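Probable leucine/isoleucine/valine-binding protein (PDB 4KV7) probably binds leucine, isoleucine, valine or a related ligand as a periplasmic binding protein. Local coordinates at residues G114-A119 against V248-A253; A136-E141 against D166-D171; H78-T81 against E85-A88; I62-G67 against A74-R79; I41-D46 against R287-D292. The protein carries 1 engineered substitution. All coordinates share one frame; numbering follows the deposited sequence.

Contact 1. Residues G114-A119 against V248-A253; sequences GAFTGA and VSFVGA
Phe116 and Phe250 meet near the centre of the chain, where loops from two different sheets of the periplasmic-binding-protein fold face each other, consistent with the cleft between its two lobes. The rings meet obliquely, planes at 41° and centroids 5.2 Å apart. The touching sides are CD1 and CE1 of Phe116 against CD2 and CE2 of Phe250; Phe116 CE1 lies 3.4 Å from Phe250 CD2. Phe250 also turns its edge to the backbone, its CE2 standing 3.3 Å from Phe116 O, nearly in the ring plane. With CG anti to N in both residues (chi1 -174° for Phe116, -170° for Phe250), each ring end swings nearer than its CB direction suggests. Phe116 is the centre of an inverse gamma turn, and just beyond it Thr117 closes an ST turn in which Ala119 N donates to Thr117 OG1 over 3.0 Å. No hydrogen bond spans the contact; Ser249 OG instead bonds Glu141. With an alanine at Phe116, one side of the Phe250 ring would probably lose its apolar cover and Arg135 its cation-pi partner. The loop 114-119 leads out of strand 112-113, while 248-253 follows strand 244-247 and runs through Gly252, the N-cap, into helix 253-260. Leu33 and Met37 of helix 31-50 and Val302 and Glu305 of helix 301-319 pack on Phe116, whereas Phe250 touches Tyr138 at the start of helix 138-151.

Contact 2. Residues A136-E141 against D166-D171; sequences ASYAEE and DSYGDD. With FMT (formic acid), chain B.
Tyr138 and Tyr168 carry the tight part of this contact, meeting obliquely near the first turns of two helices, with planes at 45° and centroids 5.3 Å apart. Tyr138 CZ lies 3.5 Å from Tyr168 CE1. A formic acid molecule, probably from the crystallisation liquor, sits against both rings: Tyr138 OH donates to O1 of the formic acid over 2.6 Å, with O1 close to the plane of that ring, while its carbon sits over one face of Tyr168, 3.1 Å from Tyr168 CG. Tyr68 and Thr95 also bind it through their hydroxyls, so the molecule may mark a ligand pocket. The far end of Tyr168 is held by a bond from its OH to Gly224 O.

The looser side lies at Asp171. Its CG is anti to N (chi1 -163°), which brings OD2 to the edge of the Tyr138 ring, 3.5 Å from Tyr138 CD2, and OD1 bonds Ser120. Ala139 N donates to a water over 2.9 Å, and that water also lies 3.0 Å from Asp171 OD2, on the side of exposed Ala139.

Both helix starts are capped: Ser137 and Glu140 form a capping box, and Asp166 OD1 accepts weak bonds from Tyr168 N and Gly169 N. The contact joins the first turns of helices 138-151 and 167-183, on either side in sequence of strand 159-164, with Val248 against Tyr168 and helix 95-107 beside Ser167.

Contact 3. Residues H78-T81 against E85-A88; sequences HRLT and EVLA
Leu80 and Val86 meet where helix 70-81 ends and the chain turns back toward strand 89-90, the return half of a beta-alpha-beta crossover of the Rossmann-like kind. The two side chains meet at an oblique angle and touch in two places. Leu80 CB is 4.2 Å from Val86 CG2, and Leu80 CD2 is equally far from Val86 CG1, so each branch of the valine has its own partner on the leucine. The torsions fit this: Leu80 CG is anti to its carbonyl carbon (chi1 -69°), and Val86 CG1 takes the same place on its own residue (chi1 -58°), while CG2 is wedged between N and C.

The valine fork is also set round the carbonyl at the end of the helix. Val86 CG2 lies 3.4 Å from Leu80 O and CG1 3.5 Å from the same oxygen, so methyl groups flank the oxygen that Val86 N binds. Glu85 has a left-handed backbone conformation; its first side-chain bond points away from the helix, while its CA passes 4.0 Å from Thr81 O. Outside the pair, Arg326 binds Thr81 O and Val86 O, linking the helix end to the turn, and Thr81 OG1 reaches back to Met77 O. Ile62 and Leu64 of strand 57-65 continue the apolar patch under Leu80. The one hydrogen bond between the two segments runs from Val86 N to Leu80 O at 3.1 Å, almost perfectly straight at the hydrogen (177°).

Contact 4. Residues I62-G67 against A74-R79; sequences IALDDG and APNMHR
Asn76 reaches from helix 74-79 to the end of strand 62-65, where its ND2 donates to Asp65 O over 3.0 Å. The bond is fairly straight at the hydrogen (165°) and lies in the amide plane of Asn76, yet it reaches the oxygen from above the carbonyl plane instead of on a lone pair. Asn76 CG is anti to its carbonyl carbon (chi1 -75°), which carries the amide across to the strand. There ND2 also lies 3.6 Å from Leu64 CB and equally close to Asp66 CB. Leu64 points at the helix, and its CD1 rests 3.8 Å from Arg79 NH2, where the two side chains pass obliquely.

A water ties the second shell together: it donates to Asn76 OD1 at 2.8 Å and accepts from Arg79 NH2 at 3.2 Å, in the guanidinium plane. Ser23 OG is a further partner of ND2, so the amide nitrogen has two bonds, and Ser23 also binds Asp66 OD2. The CB of Asp65 is directed away from the helix; OD1 closes an Asx turn with Gly67 N and bonds Leu26 N, while OD2 is hydrogen-bonded to Ser27 and salt-bridged to Arg72. Were Asn76 an alanine, Asp65 O and Ser23 OG would probably lose their amide partner, the water its OD1 acceptor, and a gap would open over Leu64 CB.

The strand and helix run nearly antiparallel, their axes 9.0 Å apart at 161°, as in the strand-to-helix half of a beta-alpha-beta crossover.

Contact 5. Residues I41-D46 against R287-D292; sequences ILAAFD and RDAMRD
The carboxylate of Asp46 lies at the margin of this helix crossing, OD2 4.3 Å from Asp292 C. The other flat groups serve their own helices: Ile41 CG2 sits over one face of the Phe45 ring, and the Arg291 guanidinium meets Asp288 OD1 at its edge, using both NH1 and NH2 in a salt bridge. Water mediates the polar link: one molecule donates to Asp46 OD2 over 3.0 Å and to Asp292 O over 3.1 Å, and another lies near Asp46 OD2 and Ala289 O.

The two helices cross at 91°, and small residues let them come close: the Ala43 and Ala289 CA atoms are 5.6 Å apart. Ala289 CB packs 3.9 Å from Ala43 O, and Ala43 CB is the same distance from SE of Met290, a selenomethionine. That side chain sets out away from the partner helix, but bends at chi2 and chi3 (-73° and -74°) bring SE back alongside it. Tyr307 of helix 301-319 covers Ala44 and Ala289. The chemistry is therefore an alanine-lined apolar crossing with a wet acidic margin, where the carboxylates of Asp46 and Asp292 stay 6.0 Å apart between their OD2 atoms and water donating to Asp46 OD2 would probably ease its negative charge.

How the contacts relate
Contacts 1 and 2 form one continuous interior cluster near the middle of the chain, joined through the backbone where Gly118 O takes Tyr138 N. Aromatic rings dominate there, around a bound formic acid. Contacts 3 and 4 lie farther out and are joined by helix 70-81, sharing His78 and Arg79; contact 3 is mostly buried, though Glu85 is exposed, and contact 4 is partly buried. Each has one direct hydrogen bond to a main-chain carbonyl, from a backbone nitrogen in contact 3 and from an amide side chain in contact 4. Contact 5 joins the segments farthest apart in sequence, buried at its alanines and exposed on its acidic side, with water in place of any direct hydrogen bond between them.

Contact 1. Residues G114-A119 against V248-A253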
# COMPACT_ATOMS: atom_id res chain seq x y z
N GLY A 114 -3.53 -2.75 8.93
CA GLY A 114 -3.55 -2.84 7.48
C GLY A 114 -3.35 -1.53 6.74
O GLY A 114 -3.87 -1.36 5.64
N ALA A 115 -2.61 -0.61 7.33
CA ALA A 115 -2.35 0.67 6.68
C ALA A 115 -1.67 0.50 5.32
O ALA A 115 -0.74 -0.30 5.17
CB ALA A 115 -1.53 1.56 7.59
N PHE A 116 -2.14 1.25 4.33
CA PHE A 116 -1.57 1.25 2.98
C PHE A 116 -0.31 2.12 3.00
O PHE A 116 -0.33 3.30 2.64
CB PHE A 116 -2.64 1.74 2.00
CG PHE A 116 -2.26 1.67 0.53
CD1 PHE A 116 -1.69 2.75 -0.11
CD2 PHE A 116 -2.54 0.53 -0.22
CE1 PHE A 116 -1.39 2.70 -1.46
CE2 PHE A 116 -2.23 0.48 -1.58
CZ PHE A 116 -1.65 1.57 -2.19
N THR A 117 0.76 1.51 3.48
CA THR A 117 2.07 2.15 3.57
C THR A 117 3.08 1.11 4.02
O THR A 117 2.84 0.39 4.99
CB THR A 117 2.16 3.36 4.56
OG1 THR A 117 3.53 3.51 4.98
CG2 THR A 117 1.26 3.17 5.78
N GLY A 118 4.19 1.02 3.30
CA GLY A 118 5.28 0.13 3.65
C GLY A 118 6.36 0.73 4.52
O GLY A 118 7.44 0.16 4.59
N ALA A 119 6.07 1.84 5.18
CA ALA A 119 7.12 2.57 5.88
C ALA A 119 7.67 1.81 7.07
O ALA A 119 6.95 1.13 7.81
CB ALA A 119 6.62 3.92 6.32
N VAL A 248 7.22 1.61 -6.90
CA VAL A 248 6.83 0.85 -5.72
C VAL A 248 5.31 0.72 -5.68
O VAL A 248 4.57 1.41 -6.41
CB VAL A 248 7.36 1.45 -4.39
CG1 VAL A 248 8.89 1.48 -4.40
CG2 VAL A 248 6.78 2.82 -4.12
N SER A 249 4.84 -0.14 -4.79
CA SER A 249 3.42 -0.46 -4.66
C SER A 249 2.52 0.76 -4.53
O SER A 249 1.45 0.83 -5.16
CB SER A 249 3.24 -1.36 -3.44
OG SER A 249 3.73 -0.70 -2.29
N PHE A 250 2.94 1.70 -3.70
CA PHE A 250 2.14 2.85 -3.32
C PHE A 250 1.86 3.79 -4.49
O PHE A 250 0.90 4.55 -4.44
CB PHE A 250 2.86 3.62 -2.20
CG PHE A 250 2.04 4.70 -1.54
CD1 PHE A 250 2.03 6.00 -2.04
CD2 PHE A 250 1.31 4.42 -0.39
CE1 PHE A 250 1.28 6.98 -1.42
CE2 PHE A 250 0.55 5.40 0.22
CZ PHE A 250 0.54 6.69 -0.30
N VAL A 251 2.68 3.75 -5.54
CA VAL A 251 2.46 4.62 -6.70
C VAL A 251 1.05 4.45 -7.24
O VAL A 251 0.41 5.43 -7.61
CB VAL A 251 3.50 4.34 -7.81
CG1 VAL A 251 3.17 5.12 -9.08
CG2 VAL A 251 4.89 4.68 -7.32
N GLY A 252 0.57 3.22 -7.28
CA GLY A 252 -0.72 2.89 -7.87
C GLY A 252 -0.55 2.55 -9.33
O GLY A 252 -0.72 3.40 -10.21
N ALA A 253 -0.17 1.30 -9.60
CA ALA A 253 0.20 0.88 -10.95
C ALA A 253 -0.96 0.96 -11.91
O ALA A 253 -0.77 1.23 -13.09
CB ALA A 253 0.80 -0.52 -10.93

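Contact 2. Residues A136-E141 against D166-D171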
# COMPACT_ATOMS: atom_id res chain seq x y z
N ALA A 136 4.09 -6.33 2.90
CA ALA A 136 5.54 -6.17 2.86
C ALA A 136 5.91 -4.69 2.90
O ALA A 136 5.08 -3.82 2.60
CB ALA A 136 6.09 -6.82 1.60
N SER A 137 7.15 -4.43 3.25
CA SER A 137 7.65 -3.07 3.46
C SER A 137 8.32 -2.47 2.23
O SER A 137 8.66 -3.18 1.28
CB SER A 137 8.66 -3.09 4.60
OG SER A 137 9.85 -3.71 4.13
N TYR A 138 8.55 -1.16 2.28
CA TYR A 138 9.32 -0.51 1.21
C TYR A 138 10.76 -1.02 1.18
O TYR A 138 11.35 -1.13 0.10
CB TYR A 138 9.31 1.03 1.31
CG TYR A 138 7.93 1.65 1.18
CD1 TYR A 138 7.02 1.20 0.22
CD2 TYR A 138 7.54 2.69 2.01
CE1 TYR A 138 5.76 1.77 0.11
CE2 TYR A 138 6.30 3.27 1.89
CZ TYR A 138 5.41 2.79 0.94
OH TYR A 138 4.14 3.31 0.82
N ALA A 139 11.32 -1.33 2.35
CA ALA A 139 12.66 -1.93 2.39
C ALA A 139 12.67 -3.23 1.59
O ALA A 139 13.61 -3.50 0.84
CB ALA A 139 13.09 -2.17 3.82
N GLU A 140 11.64 -4.05 1.78
CA GLU A 140 11.54 -5.31 1.05
C GLU A 140 11.32 -5.11 -0.45
O GLU A 140 11.90 -5.83 -1.26
CB GLU A 140 10.47 -6.21 1.69
CG GLU A 140 10.93 -6.70 3.07
CD GLU A 140 9.83 -7.25 3.96
OE1 GLU A 140 8.66 -6.84 3.85
OE2 GLU A 140 10.16 -8.09 4.82
N GLU A 141 10.49 -4.15 -0.83
CA GLU A 141 10.27 -3.89 -2.26
C GLU A 141 11.54 -3.42 -2.93
O GLU A 141 11.91 -3.90 -4.02
CB GLU A 141 9.17 -2.86 -2.48
CG GLU A 141 7.78 -3.31 -2.07
CD GLU A 141 6.73 -2.29 -2.45
OE1 GLU A 141 6.61 -1.97 -3.64
OE2 GLU A 141 6.02 -1.79 -1.55
N ASP A 166 9.37 13.91 1.51
CA ASP A 166 8.79 13.79 2.83
C ASP A 166 9.15 12.42 3.39
O ASP A 166 10.02 11.73 2.84
CB ASP A 166 7.26 14.01 2.82
CG ASP A 166 6.50 12.97 2.01
OD1 ASP A 166 7.09 11.95 1.61
OD2 ASP A 166 5.28 13.18 1.79
N SER A 167 8.49 12.02 4.47
CA SER A 167 8.82 10.76 5.13
C SER A 167 8.56 9.53 4.26
O SER A 167 9.20 8.48 4.48
CB SER A 167 8.08 10.64 6.45
OG SER A 167 6.68 10.80 6.26
N TYR A 168 7.65 9.60 3.30
CA TYR A 168 7.42 8.50 2.38
C TYR A 168 8.62 8.32 1.47
O TYR A 168 9.22 7.23 1.40
CB TYR A 168 6.15 8.75 1.56
CG TYR A 168 5.96 7.91 0.32
CD1 TYR A 168 6.31 6.55 0.30
CD2 TYR A 168 5.39 8.45 -0.82
CE1 TYR A 168 6.08 5.79 -0.82
CE2 TYR A 168 5.18 7.70 -1.96
CZ TYR A 168 5.55 6.37 -1.96
OH TYR A 168 5.35 5.60 -3.08
N GLY A 169 8.99 9.38 0.77
CA GLY A 169 10.11 9.30 -0.14
C GLY A 169 11.39 8.97 0.59
O GLY A 169 12.21 8.18 0.09
N ASP A 170 11.59 9.57 1.76
CA ASP A 170 12.75 9.26 2.58
C ASP A 170 12.84 7.75 2.85
O ASP A 170 13.90 7.15 2.73
CB ASP A 170 12.68 9.96 3.94
CG ASP A 170 12.92 11.46 3.88
OD1 ASP A 170 13.26 12.01 2.81
OD2 ASP A 170 12.76 12.09 4.95
N ASP A 171 11.72 7.15 3.23
CA ASP A 171 11.73 5.75 3.61
C ASP A 171 12.09 4.84 2.43
O ASP A 171 12.89 3.91 2.58
CB ASP A 171 10.39 5.34 4.22
CG ASP A 171 10.49 4.05 5.00
OD1 ASP A 171 11.01 4.10 6.12
OD2 ASP A 171 10.06 3.01 4.48
C FMT B . 3.31 6.61 1.35
O1 FMT B . 3.67 5.62 1.99
O2 FMT B . 3.00 7.70 1.84
O HOH W 1 10.47 0.01 4.80

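Contact 3. Residues H78-T81 against E85-A88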
# COMPACT_ATOMS: atom_id res chain seq x y z
N HIS A 78 -8.78 11.97 15.75
CA HIS A 78 -9.40 12.31 17.03
C HIS A 78 -10.90 12.00 16.99
O HIS A 78 -11.43 11.44 17.94
CB HIS A 78 -9.13 13.77 17.40
CG HIS A 78 -7.73 14.02 17.88
ND1 HIS A 78 -7.22 13.41 19.01
CD2 HIS A 78 -6.74 14.78 17.38
CE1 HIS A 78 -5.97 13.80 19.18
NE2 HIS A 78 -5.66 14.64 18.21
N ARG A 79 -11.56 12.34 15.89
CA ARG A 79 -12.99 12.07 15.78
C ARG A 79 -13.28 10.56 15.76
O ARG A 79 -14.21 10.10 16.42
CB ARG A 79 -13.60 12.77 14.56
CG ARG A 79 -13.61 14.29 14.66
CD ARG A 79 -14.81 14.93 13.95
NE ARG A 79 -14.91 14.54 12.55
CZ ARG A 79 -14.26 15.13 11.55
NH1 ARG A 79 -13.45 16.15 11.80
NH2 ARG A 79 -14.42 14.70 10.30
N LEU A 80 -12.48 9.81 15.02
CA LEU A 80 -12.69 8.37 14.91
C LEU A 80 -12.51 7.67 16.25
O LEU A 80 -13.29 6.79 16.61
CB LEU A 80 -11.74 7.76 13.87
CG LEU A 80 -12.03 8.15 12.42
CD1 LEU A 80 -10.87 7.71 11.53
CD2 LEU A 80 -13.33 7.54 11.96
N THR A 81 -11.48 8.07 17.00
CA THR A 81 -11.16 7.38 18.25
C THR A 81 -11.99 7.90 19.43
O THR A 81 -12.28 7.16 20.37
CB THR A 81 -9.67 7.47 18.60
OG1 THR A 81 -9.26 8.85 18.67
CG2 THR A 81 -8.83 6.75 17.55
N GLU A 85 -15.85 6.27 18.51
CA GLU A 85 -15.50 5.11 19.32
C GLU A 85 -15.18 3.87 18.48
O GLU A 85 -15.60 2.76 18.82
CB GLU A 85 -16.63 4.77 20.30
CG GLU A 85 -16.97 5.90 21.25
CD GLU A 85 -18.03 5.51 22.26
OE1 GLU A 85 -19.07 4.95 21.86
OE2 GLU A 85 -17.82 5.78 23.46
N VAL A 86 -14.46 4.05 17.38
CA VAL A 86 -14.23 2.92 16.49
C VAL A 86 -13.39 1.83 17.14
O VAL A 86 -12.58 2.10 18.03
CB VAL A 86 -13.60 3.35 15.14
CG1 VAL A 86 -14.47 4.37 14.43
CG2 VAL A 86 -12.17 3.88 15.33
N LEU A 87 -13.61 0.60 16.70
CA LEU A 87 -12.94 -0.57 17.27
C LEU A 87 -11.52 -0.75 16.76
O LEU A 87 -10.68 -1.36 17.44
CB LEU A 87 -13.76 -1.83 16.99
CG LEU A 87 -15.21 -1.81 17.50
CD1 LEU A 87 -15.98 -3.02 17.00
CD2 LEU A 87 -15.26 -1.70 19.02
N ALA A 88 -11.26 -0.23 15.56
CA ALA A 88 -9.95 -0.27 14.93
C ALA A 88 -9.96 0.76 13.81
O ALA A 88 -11.03 1.11 13.30
CB ALA A 88 -9.65 -1.65 14.37

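Contact 4. Residues I62-G67 against A74-R79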
# COMPACT_ATOMS: atom_id res chain seq x y z
N ILE A 62 -16.54 3.87 8.96
CA ILE A 62 -16.62 5.32 8.99
C ILE A 62 -15.34 5.83 8.34
O ILE A 62 -14.25 5.73 8.92
CB ILE A 62 -16.75 5.85 10.42
CG1 ILE A 62 -17.99 5.24 11.07
CG2 ILE A 62 -16.80 7.37 10.43
CD1 ILE A 62 -18.14 5.55 12.55
N ALA A 63 -15.46 6.31 7.11
CA ALA A 63 -14.30 6.71 6.31
C ALA A 63 -14.29 8.22 6.13
O ALA A 63 -15.21 8.79 5.55
CB ALA A 63 -14.32 6.02 4.96
N LEU A 64 -13.24 8.86 6.65
CA LEU A 64 -13.09 10.30 6.61
C LEU A 64 -11.97 10.65 5.64
O LEU A 64 -10.94 9.97 5.60
CB LEU A 64 -12.76 10.83 8.00
CG LEU A 64 -13.76 10.44 9.10
CD1 LEU A 64 -13.39 11.07 10.44
CD2 LEU A 64 -15.19 10.81 8.73
N ASP A 65 -12.17 11.71 4.87
CA ASP A 65 -11.20 12.17 3.88
C ASP A 65 -10.14 13.04 4.54
O ASP A 65 -10.46 13.98 5.24
CB ASP A 65 -11.95 12.99 2.83
CG ASP A 65 -11.09 13.41 1.64
OD1 ASP A 65 -9.99 12.87 1.42
OD2 ASP A 65 -11.56 14.31 0.91
N ASP A 66 -8.88 12.71 4.30
CA ASP A 66 -7.78 13.61 4.66
C ASP A 66 -6.97 14.12 3.48
O ASP A 66 -6.00 14.84 3.66
CB ASP A 66 -6.86 13.05 5.77
CG ASP A 66 -6.16 11.76 5.38
OD1 ASP A 66 -5.97 11.47 4.18
OD2 ASP A 66 -5.78 11.03 6.33
N GLY A 67 -7.37 13.74 2.26
CA GLY A 67 -6.68 14.20 1.07
C GLY A 67 -5.20 13.86 1.02
O GLY A 67 -4.45 14.52 0.30
N ALA A 74 -4.97 14.33 11.49
CA ALA A 74 -5.05 14.47 12.94
C ALA A 74 -6.48 14.68 13.46
O ALA A 74 -6.93 13.90 14.30
CB ALA A 74 -4.08 15.56 13.45
N PRO A 75 -7.20 15.71 12.97
CA PRO A 75 -8.57 15.84 13.50
C PRO A 75 -9.46 14.64 13.14
O PRO A 75 -10.33 14.28 13.93
CB PRO A 75 -9.08 17.14 12.87
CG PRO A 75 -8.19 17.40 11.70
CD PRO A 75 -6.86 16.81 12.06
N ASN A 76 -9.25 14.03 11.97
CA ASN A 76 -10.03 12.85 11.61
C ASN A 76 -9.81 11.73 12.63
O ASN A 76 -10.76 11.08 13.05
CB ASN A 76 -9.63 12.33 10.23
CG ASN A 76 -10.15 13.18 9.09
OD1 ASN A 76 -10.87 14.14 9.30
ND2 ASN A 76 -9.78 12.82 7.87
N MSE A 77 -8.56 11.52 13.02
CA MSE A 77 -8.23 10.44 13.94
C MSE A 77 -8.80 10.71 15.33
O MSE A 77 -9.24 9.79 16.01
CB MSE A 77 -6.72 10.23 14.01
CG MSE A 77 -6.14 9.59 12.74
SE MSE A 77 -6.70 7.73 12.49
CE MSE A 77 -5.95 7.05 14.19
N HIS A 78 -8.78 11.97 15.75
CA HIS A 78 -9.40 12.31 17.03
C HIS A 78 -10.90 12.00 16.99
O HIS A 78 -11.43 11.44 17.94
CB HIS A 78 -9.13 13.77 17.40
CG HIS A 78 -7.73 14.02 17.88
ND1 HIS A 78 -7.22 13.41 19.01
CD2 HIS A 78 -6.74 14.78 17.38
CE1 HIS A 78 -5.97 13.80 19.18
NE2 HIS A 78 -5.66 14.64 18.21
N ARG A 79 -11.56 12.34 15.89
CA ARG A 79 -12.99 12.07 15.78
C ARG A 79 -13.28 10.56 15.76
O ARG A 79 -14.21 10.10 16.42
CB ARG A 79 -13.60 12.77 14.56
CG ARG A 79 -13.61 14.29 14.66
CD ARG A 79 -14.81 14.93 13.95
NE ARG A 79 -14.91 14.54 12.55
CZ ARG A 79 -14.26 15.13 11.55
NH1 ARG A 79 -13.45 16.15 11.80
NH2 ARG A 79 -14.42 14.70 10.30
O HOH W 2 -12.78 15.18 7.56

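Contact 5. Residues I41-D46 against R287-D292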
# COMPACT_ATOMS: atom_id res chain seq x y z
N ILE A 41 -12.12 -2.87 1.19
CA ILE A 41 -12.64 -3.15 2.52
C ILE A 41 -14.15 -3.34 2.49
O ILE A 41 -14.70 -4.28 3.07
CB ILE A 41 -12.26 -2.02 3.51
CG1 ILE A 41 -10.76 -2.03 3.78
CG2 ILE A 41 -13.07 -2.13 4.81
CD1 ILE A 41 -10.34 -3.05 4.79
N LEU A 42 -14.85 -2.45 1.80
CA LEU A 42 -16.30 -2.55 1.75
C LEU A 42 -16.78 -3.78 1.00
O LEU A 42 -17.80 -4.37 1.35
CB LEU A 42 -16.91 -1.28 1.15
CG LEU A 42 -16.80 -0.03 2.02
CD1 LEU A 42 -17.33 1.19 1.29
CD2 LEU A 42 -17.53 -0.21 3.36
N ALA A 43 -16.03 -4.20 -0.02
CA ALA A 43 -16.39 -5.43 -0.72
C ALA A 43 -16.23 -6.64 0.21
O ALA A 43 -17.06 -7.55 0.21
CB ALA A 43 -15.54 -5.61 -1.97
N ALA A 44 -15.17 -6.63 1.02
CA ALA A 44 -14.98 -7.68 2.03
C ALA A 44 -16.12 -7.66 3.05
O ALA A 44 -16.64 -8.71 3.44
CB ALA A 44 -13.64 -7.54 2.72
N PHE A 45 -16.51 -6.47 3.49
CA PHE A 45 -17.60 -6.38 4.47
C PHE A 45 -18.92 -6.84 3.85
O PHE A 45 -19.70 -7.51 4.50
CB PHE A 45 -17.74 -4.95 5.00
CG PHE A 45 -16.67 -4.52 5.98
CD1 PHE A 45 -15.59 -5.34 6.30
CD2 PHE A 45 -16.77 -3.27 6.60
CE1 PHE A 45 -14.64 -4.91 7.23
CE2 PHE A 45 -15.82 -2.86 7.51
CZ PHE A 45 -14.76 -3.67 7.82
N ASP A 46 -19.15 -6.48 2.59
CA ASP A 46 -20.34 -6.91 1.85
C ASP A 46 -20.43 -8.43 1.78
O ASP A 46 -21.49 -9.02 1.99
CB ASP A 46 -20.32 -6.30 0.45
CG ASP A 46 -21.61 -6.51 -0.30
OD1 ASP A 46 -22.63 -5.94 0.13
OD2 ASP A 46 -21.61 -7.24 -1.32
N ARG A 287 -12.50 -11.29 -6.68
CA ARG A 287 -13.22 -10.92 -7.90
C ARG A 287 -14.72 -11.13 -7.73
O ARG A 287 -15.51 -10.30 -8.19
CB ARG A 287 -12.69 -11.68 -9.12
CG ARG A 287 -11.28 -11.28 -9.52
CD ARG A 287 -10.98 -11.60 -10.98
NE ARG A 287 -11.02 -13.04 -11.23
CZ ARG A 287 -9.98 -13.86 -11.09
NH1 ARG A 287 -8.81 -13.39 -10.72
NH2 ARG A 287 -10.13 -15.16 -11.32
N ASP A 288 -15.12 -12.22 -7.07
CA ASP A 288 -16.54 -12.46 -6.83
C ASP A 288 -17.12 -11.38 -5.94
O ASP A 288 -18.22 -10.89 -6.19
CB ASP A 288 -16.77 -13.82 -6.16
CG ASP A 288 -16.51 -15.00 -7.08
OD1 ASP A 288 -16.53 -14.85 -8.32
OD2 ASP A 288 -16.32 -16.12 -6.54
N ALA A 289 -16.39 -11.01 -4.89
CA ALA A 289 -16.86 -10.00 -3.94
C ALA A 289 -17.01 -8.65 -4.63
O ALA A 289 -18.00 -7.96 -4.43
CB ALA A 289 -15.93 -9.90 -2.75
N MSE A 290 -16.02 -8.29 -5.45
CA MSE A 290 -16.10 -7.04 -6.21
C MSE A 290 -17.26 -7.02 -7.19
O MSE A 290 -17.96 -6.01 -7.32
CB MSE A 290 -14.79 -6.79 -6.96
CG MSE A 290 -13.63 -6.44 -6.06
SE MSE A 290 -13.72 -4.64 -5.32
CE MSE A 290 -13.26 -3.67 -6.94
N ARG A 291 -17.47 -8.14 -7.88
CA ARG A 291 -18.53 -8.23 -8.86
C ARG A 291 -19.89 -8.02 -8.21
O ARG A 291 -20.75 -7.31 -8.75
CB ARG A 291 -18.49 -9.58 -9.58
CG ARG A 291 -19.41 -9.65 -10.79
CD ARG A 291 -19.30 -10.99 -11.51
NE ARG A 291 -19.69 -12.11 -10.65
CZ ARG A 291 -18.84 -12.97 -10.10
NH1 ARG A 291 -17.54 -12.87 -10.33
NH2 ARG A 291 -19.29 -13.94 -9.31
N ASP A 292 -20.09 -8.62 -7.03
CA ASP A 292 -21.36 -8.49 -6.32
C ASP A 292 -21.50 -7.12 -5.66
O ASP A 292 -22.61 -6.60 -5.54
CB ASP A 292 -21.50 -9.59 -5.26
CG ASP A 292 -21.85 -10.94 -5.86
OD1 ASP A 292 -22.10 -11.03 -7.08
OD2 ASP A 292 -21.88 -11.93 -5.08
O HOH W 3 -19.34 -8.50 -2.02
O HOH W 4 -23.93 -6.16 -2.82